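Local coordinates for protein type I modular polyketide synthase (Streptomyces albus subsp. albus, PDB 6IYR) that probably selects an extender acyl group from its coenzyme A thioester and transfers it to the acyl carrier protein during salinomycin assembly, at residues S283-G286 / T290-S293; G257-A262 / D300-A305. One frame throughout, in Å; residues are numbered along the deposited sequence.

Both contacts belong to the small mixed-sheet part of the acyltransferase and meet in its sheet, where strands 289-294 and 257-261 run side by side. Contact 1 joins the two arms of the hairpin 279-286/289-294 edge to edge, through backbone hydrogen bonds and a polar cluster near the probable nucleophile elbow. Contact 2 lays helix 296-308 over strand 257-261 and is wholly apolar. Each is largely buried, but the centre of contact 2 lies about 25 Å from the centre of the chain, against about 17 Å for that of contact 1, and its helix has an exposed outer side. Between them, the Val-292 N to Val-259 O distance of 2.8 Å marks a probable hydrogen bond.

Contact 1. Residues S283-G286 / T290-S293; sequences SVNG and TVVS
Ser-283 and Val-291 face each other as an antiparallel hydrogen-bonded pair, and this is the tight part of the contact. Val-291 N reaches Ser-283 O at 2.9 Å, with an N-H...O angle of 165°, while Ser-283 N returns a bond to Val-291 O at 3.1 Å. Above this pair the serine hydroxyl lies against the valine: Ser-283 OG sits between its own backbone N and carbonyl carbon (chi1 79°), which brings it 3.2 Å from Val-291 CB. The CG2 branch of Val-291 continues the packing, crossing the Asn-285 amide with ND2 at 3.6 Å. That ND2 also makes a weak hydrogen bond to Ser-283 OG, 3.1 Å long, but His-219 NE2, bonded to Asn-285 OD1, is the main hold on the amide. On this face Val-291 keeps some exposure; the other three touching residues are buried.

The opposite face is looser within the hairpin. Val-284 and Thr-290 form a non-hydrogen-bonded pair with CA atoms 4.5 Å apart, yet the side chain of Val-284 makes no contact with 290-293 and packs on helix 265-273. Thr-290 packs on the same helix, while its CA lies 3.3 Å from Ser-283 O in a CA-H...O contact and its OG1 bonds to the carbonyl of Val-261. Asn-285 and Gly-286 both face the residue just ahead of Thr-290, a classic beta bulge beside the turn of the hairpin in a ferredoxin-like subdomain.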
ATOM      1  N   SER A 283       5.433 -15.514   6.712  1.00 25.86           N
ATOM      2  CA  SER A 283       5.861 -14.129   6.604  1.00 29.88           C
ATOM      3  C   SER A 283       6.283 -13.601   7.939  1.00 33.21           C
ATOM      4  O   SER A 283       5.748 -14.004   8.971  1.00 29.53           O
ATOM      5  CB  SER A 283       4.747 -13.271   5.948  1.00 26.56           C
ATOM      6  OG  SER A 283       3.733 -12.938   6.852  1.00 33.55           O
ATOM      7  N   VAL A 284       7.318 -12.773   7.918  1.00 28.76           N
ATOM      8  CA  VAL A 284       7.723 -12.012   9.090  1.00 28.78           C
ATOM      9  C   VAL A 284       7.505 -10.541   8.815  1.00 33.63           C
ATOM     10  O   VAL A 284       8.233  -9.945   8.016  1.00 28.11           O
ATOM     11  CB  VAL A 284       9.207 -12.228   9.394  1.00 31.54           C
ATOM     12  CG1 VAL A 284       9.628 -11.480  10.660  1.00 31.01           C
ATOM     13  CG2 VAL A 284       9.484 -13.716   9.523  1.00 37.60           C
ATOM     14  N   ASN A 285       6.517  -9.970   9.498  1.00 29.20           N
ATOM     15  CA  ASN A 285       6.022  -8.644   9.209  1.00 32.21           C
ATOM     16  C   ASN A 285       6.440  -7.564  10.199  1.00 37.11           C
ATOM     17  O   ASN A 285       6.256  -6.396   9.924  1.00 36.00           O
ATOM     18  CB  ASN A 285       4.528  -8.687   9.090  1.00 31.59           C
ATOM     19  CG  ASN A 285       4.093  -9.613   7.994  1.00 35.51           C
ATOM     20  OD1 ASN A 285       4.813  -9.822   7.044  1.00 34.63           O
ATOM     21  ND2 ASN A 285       3.010 -10.300   8.208  1.00 38.79           N
ATOM     22  N   GLY A 286       7.004  -7.965  11.339  1.00 35.68           N
ATOM     23  CA  GLY A 286       7.436  -7.033  12.379  1.00 35.58           C
ATOM     24  C   GLY A 286       8.099  -7.828  13.488  1.00 33.12           C
ATOM     25  O   GLY A 286       8.001  -9.042  13.507  1.00 38.07           O
ATOM     26  N   THR A 290       4.119 -12.264  12.923  1.00 26.32           N
ATOM     27  CA  THR A 290       4.463 -13.278  11.946  1.00 30.21           C
ATOM     28  C   THR A 290       3.200 -13.971  11.480  1.00 28.47           C
ATOM     29  O   THR A 290       2.152 -13.864  12.125  1.00 31.01           O
ATOM     30  CB  THR A 290       5.350 -14.380  12.537  1.00 35.49           C
ATOM     31  OG1 THR A 290       4.541 -15.180  13.398  1.00 43.73           O
ATOM     32  CG2 THR A 290       6.494 -13.815  13.336  1.00 29.81           C
ATOM     33  N   VAL A 291       3.294 -14.612  10.321  1.00 25.53           N
ATOM     34  CA  VAL A 291       2.192 -15.372   9.748  1.00 23.48           C
ATOM     35  C   VAL A 291       2.699 -16.792   9.470  1.00 28.14           C
ATOM     36  O   VAL A 291       3.798 -16.985   8.919  1.00 27.21           O
ATOM     37  CB  VAL A 291       1.616 -14.692   8.479  1.00 28.87           C
ATOM     38  CG1 VAL A 291       0.510 -15.547   7.872  1.00 25.55           C
ATOM     39  CG2 VAL A 291       1.050 -13.308   8.804  1.00 31.30           C
ATOM     40  N   VAL A 292       1.920 -17.772   9.914  1.00 23.87           N
ATOM     41  CA  VAL A 292       2.204 -19.165   9.674  1.00 23.55           C
ATOM     42  C   VAL A 292       1.182 -19.792   8.766  1.00 22.22           C
ATOM     43  O   VAL A 292      -0.020 -19.566   8.907  1.00 24.77           O
ATOM     44  CB  VAL A 292       2.217 -19.919  11.019  1.00 24.94           C
ATOM     45  CG1 VAL A 292       2.313 -21.418  10.843  1.00 26.03           C
ATOM     46  CG2 VAL A 292       3.340 -19.393  11.864  1.00 25.66           C
ATOM     47  N   SER A 293       1.644 -20.555   7.787  1.00 21.74           N
ATOM     48  CA  SER A 293       0.724 -21.175   6.849  1.00 23.44           C
ATOM     49  C   SER A 293       0.781 -22.682   6.999  1.00 26.84           C
ATOM     50  O   SER A 293       1.799 -23.191   7.416  1.00 25.89           O
ATOM     51  CB  SER A 293       1.077 -20.804   5.406  1.00 24.32           C
ATOM     52  OG  SER A 293       2.281 -21.399   4.958  1.00 27.26           O
TER

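Contact 2. Residues G257-A262 / D300-A305; sequences GMVSVA and DELMAA
Val-259 and Val-261 meet Leu-302 and Met-303 where helix 296-308 packs on the sheet of a ferredoxin-like subdomain. The helix is the connection of a beta-alpha-beta crossover from strand 289-294 to strand 313-316, and strand 257-261 lies between those two, beneath the helix. Strand and helix segments run nearly parallel, their axes 12° apart in direction and 9.6 Å apart at closest approach, a distance bridged by side chains alone.

The aliphatic contacts centre on Leu-302. With CG opposite the backbone N (chi1 173°), the chain brings CD2 to 3.7 Å from Val-259 CG2. The same methyl lies 4.3 Å from Val-261 CG2, so one leucine branch serves two successive residues of this face of the strand. Leu-302 also touches Val-292 on the neighbouring strand, while Leu-299 and Cys-306 of the helix extend the apolar layer over Val-259 and Val-261.

No hydrogen bond crosses this interface. Two polar side chains at its margins have partners outside it: Glu-301 OE1 forms a salt bridge with Arg-278 and accepts a hydrogen bond from Trp-275 NE1, and on the other face of the sheet Ser-260 OG bonds to the carbonyl of Arg-314.

The sulfur contact is made by the other branch of Val-259. Met-303 comes in from the flank, its CG beside the backbone N, and its chain bends at the thioether (chi3 57°), with SD resting 4.0 Å from Val-259 CG1.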
ATOM      1  N   GLY A 257      -4.461 -22.723   5.025  1.00 27.09           N
ATOM      2  CA  GLY A 257      -4.818 -21.419   5.543  1.00 25.61           C
ATOM      3  C   GLY A 257      -3.594 -20.760   6.119  1.00 26.97           C
ATOM      4  O   GLY A 257      -2.460 -21.287   5.987  1.00 27.78           O
ATOM      5  N   MET A 258      -3.825 -19.679   6.843  1.00 21.37           N
ATOM      6  CA  MET A 258      -2.771 -18.957   7.495  1.00 30.07           C
ATOM      7  C   MET A 258      -3.266 -18.392   8.781  1.00 27.24           C
ATOM      8  O   MET A 258      -4.450 -18.078   8.904  1.00 28.26           O
ATOM      9  CB  MET A 258      -2.316 -17.820   6.614  1.00 30.19           C
ATOM     10  CG  MET A 258      -1.922 -18.273   5.239  1.00 36.98           C
ATOM     11  SD  MET A 258      -1.137 -16.887   4.379  1.00 45.11           S
ATOM     12  CE  MET A 258       0.466 -16.911   5.141  1.00 68.21           C
ATOM     13  N   VAL A 259      -2.373 -18.313   9.759  1.00 27.44           N
ATOM     14  CA  VAL A 259      -2.696 -17.660  10.988  1.00 29.46           C
ATOM     15  C   VAL A 259      -1.598 -16.670  11.369  1.00 30.17           C
ATOM     16  O   VAL A 259      -0.389 -16.926  11.199  1.00 26.47           O
ATOM     17  CB  VAL A 259      -3.008 -18.643  12.158  1.00 37.36           C
ATOM     18  CG1 VAL A 259      -3.785 -19.867  11.700  1.00 39.90           C
ATOM     19  CG2 VAL A 259      -1.778 -19.035  12.921  1.00 41.30           C
ATOM     20  N   SER A 260      -2.033 -15.522  11.870  1.00 24.30           N
ATOM     21  CA  SER A 260      -1.116 -14.516  12.401  1.00 28.23           C
ATOM     22  C   SER A 260      -0.786 -14.877  13.829  1.00 32.36           C
ATOM     23  O   SER A 260      -1.660 -15.318  14.599  1.00 37.29           O
ATOM     24  CB  SER A 260      -1.742 -13.129  12.381  1.00 35.09           C
ATOM     25  OG  SER A 260      -2.954 -13.165  13.101  1.00 42.69           O
ATOM     26  N   VAL A 261       0.481 -14.717  14.173  1.00 33.48           N
ATOM     27  CA  VAL A 261       0.968 -15.009  15.509  1.00 34.13           C
ATOM     28  C   VAL A 261       1.788 -13.843  15.977  1.00 36.86           C
ATOM     29  O   VAL A 261       2.744 -13.419  15.296  1.00 32.00           O
ATOM     30  CB  VAL A 261       1.869 -16.246  15.517  1.00 30.16           C
ATOM     31  CG1 VAL A 261       2.194 -16.621  16.942  1.00 35.11           C
ATOM     32  CG2 VAL A 261       1.177 -17.405  14.815  1.00 27.34           C
ATOM     33  N   ALA A 262       1.377 -13.283  17.106  1.00 30.10           N
ATOM     34  CA  ALA A 262       2.021 -12.102  17.647  1.00 33.06           C
ATOM     35  C   ALA A 262       3.200 -12.552  18.456  1.00 36.25           C
ATOM     36  O   ALA A 262       3.169 -12.472  19.657  1.00 33.65           O
ATOM     37  CB  ALA A 262       1.067 -11.294  18.530  1.00 32.61           C
ATOM     38  N   ASP A 300      -5.254 -25.119  13.531  1.00 29.48           N
ATOM     39  CA  ASP A 300      -6.078 -25.133  14.763  1.00 31.28           C
ATOM     40  C   ASP A 300      -5.223 -25.441  16.010  1.00 26.97           C
ATOM     41  O   ASP A 300      -5.439 -24.874  17.078  1.00 31.21           O
ATOM     42  CB  ASP A 300      -7.212 -26.184  14.666  1.00 31.97           C
ATOM     43  CG  ASP A 300      -8.315 -25.796  13.672  1.00 32.55           C
ATOM     44  OD1 ASP A 300      -8.499 -24.597  13.427  1.00 40.04           O
ATOM     45  OD2 ASP A 300      -8.929 -26.692  13.076  1.00 46.17           O
ATOM     46  N   GLU A 301      -4.366 -26.451  15.923  1.00 27.64           N
ATOM     47  CA  GLU A 301      -3.581 -26.828  17.097  1.00 32.08           C
ATOM     48  C   GLU A 301      -2.457 -25.848  17.390  1.00 27.57           C
ATOM     49  O   GLU A 301      -2.184 -25.551  18.546  1.00 26.02           O
ATOM     50  CB  GLU A 301      -3.054 -28.256  17.007  1.00 39.53           C
ATOM     51  CG  GLU A 301      -2.904 -28.738  15.602  1.00 54.71           C
ATOM     52  CD  GLU A 301      -2.847 -30.244  15.466  1.00 50.65           C
ATOM     53  OE1 GLU A 301      -1.814 -30.696  14.946  1.00 41.32           O
ATOM     54  OE2 GLU A 301      -3.869 -30.938  15.685  1.00 43.52           O
ATOM     55  N   LEU A 302      -1.987 -25.157  16.355  1.00 28.86           N
ATOM     56  CA  LEU A 302      -1.059 -24.029  16.587  1.00 28.09           C
ATOM     57  C   LEU A 302      -1.702 -22.899  17.392  1.00 26.70           C
ATOM     58  O   LEU A 302      -1.142 -22.420  18.397  1.00 27.71           O
ATOM     59  CB  LEU A 302      -0.543 -23.471  15.235  1.00 27.51           C
ATOM     60  CG  LEU A 302       0.295 -22.189  15.419  1.00 28.36           C
ATOM     61  CD1 LEU A 302       1.562 -22.556  16.152  1.00 31.97           C
ATOM     62  CD2 LEU A 302       0.618 -21.582  14.067  1.00 31.27           C
ATOM     63  N   MET A 303      -2.916 -22.520  17.006  1.00 29.26           N
ATOM     64  CA  MET A 303      -3.617 -21.467  17.737  1.00 32.08           C
ATOM     65  C   MET A 303      -3.888 -21.831  19.208  1.00 28.89           C
ATOM     66  O   MET A 303      -3.671 -21.040  20.113  1.00 36.95           O
ATOM     67  CB  MET A 303      -4.925 -21.119  17.031  1.00 33.07           C
ATOM     68  CG  MET A 303      -4.736 -20.334  15.749  1.00 39.63           C
ATOM     69  SD  MET A 303      -6.271 -20.053  14.853  1.00 43.32           S
ATOM     70  CE  MET A 303      -7.237 -19.211  16.108  1.00 46.52           C
ATOM     71  N   ALA A 304      -4.306 -23.056  19.440  1.00 33.15           N
ATOM     72  CA  ALA A 304      -4.541 -23.523  20.799  1.00 36.41           C
ATOM     73  C   ALA A 304      -3.234 -23.490  21.619  1.00 39.23           C
ATOM     74  O   ALA A 304      -3.186 -22.969  22.737  1.00 39.88           O
ATOM     75  CB  ALA A 304      -5.101 -24.947  20.741  1.00 31.05           C
ATOM     76  N   ALA A 305      -2.145 -23.937  21.004  1.00 36.57           N
ATOM     77  CA  ALA A 305      -0.862 -23.882  21.664  1.00 37.24           C
ATOM     78  C   ALA A 305      -0.453 -22.443  22.005  1.00 37.70           C
ATOM     79  O   ALA A 305       0.013 -22.159  23.119  1.00 36.80           O
ATOM     80  CB  ALA A 305       0.184 -24.575  20.812  1.00 40.02           C
TER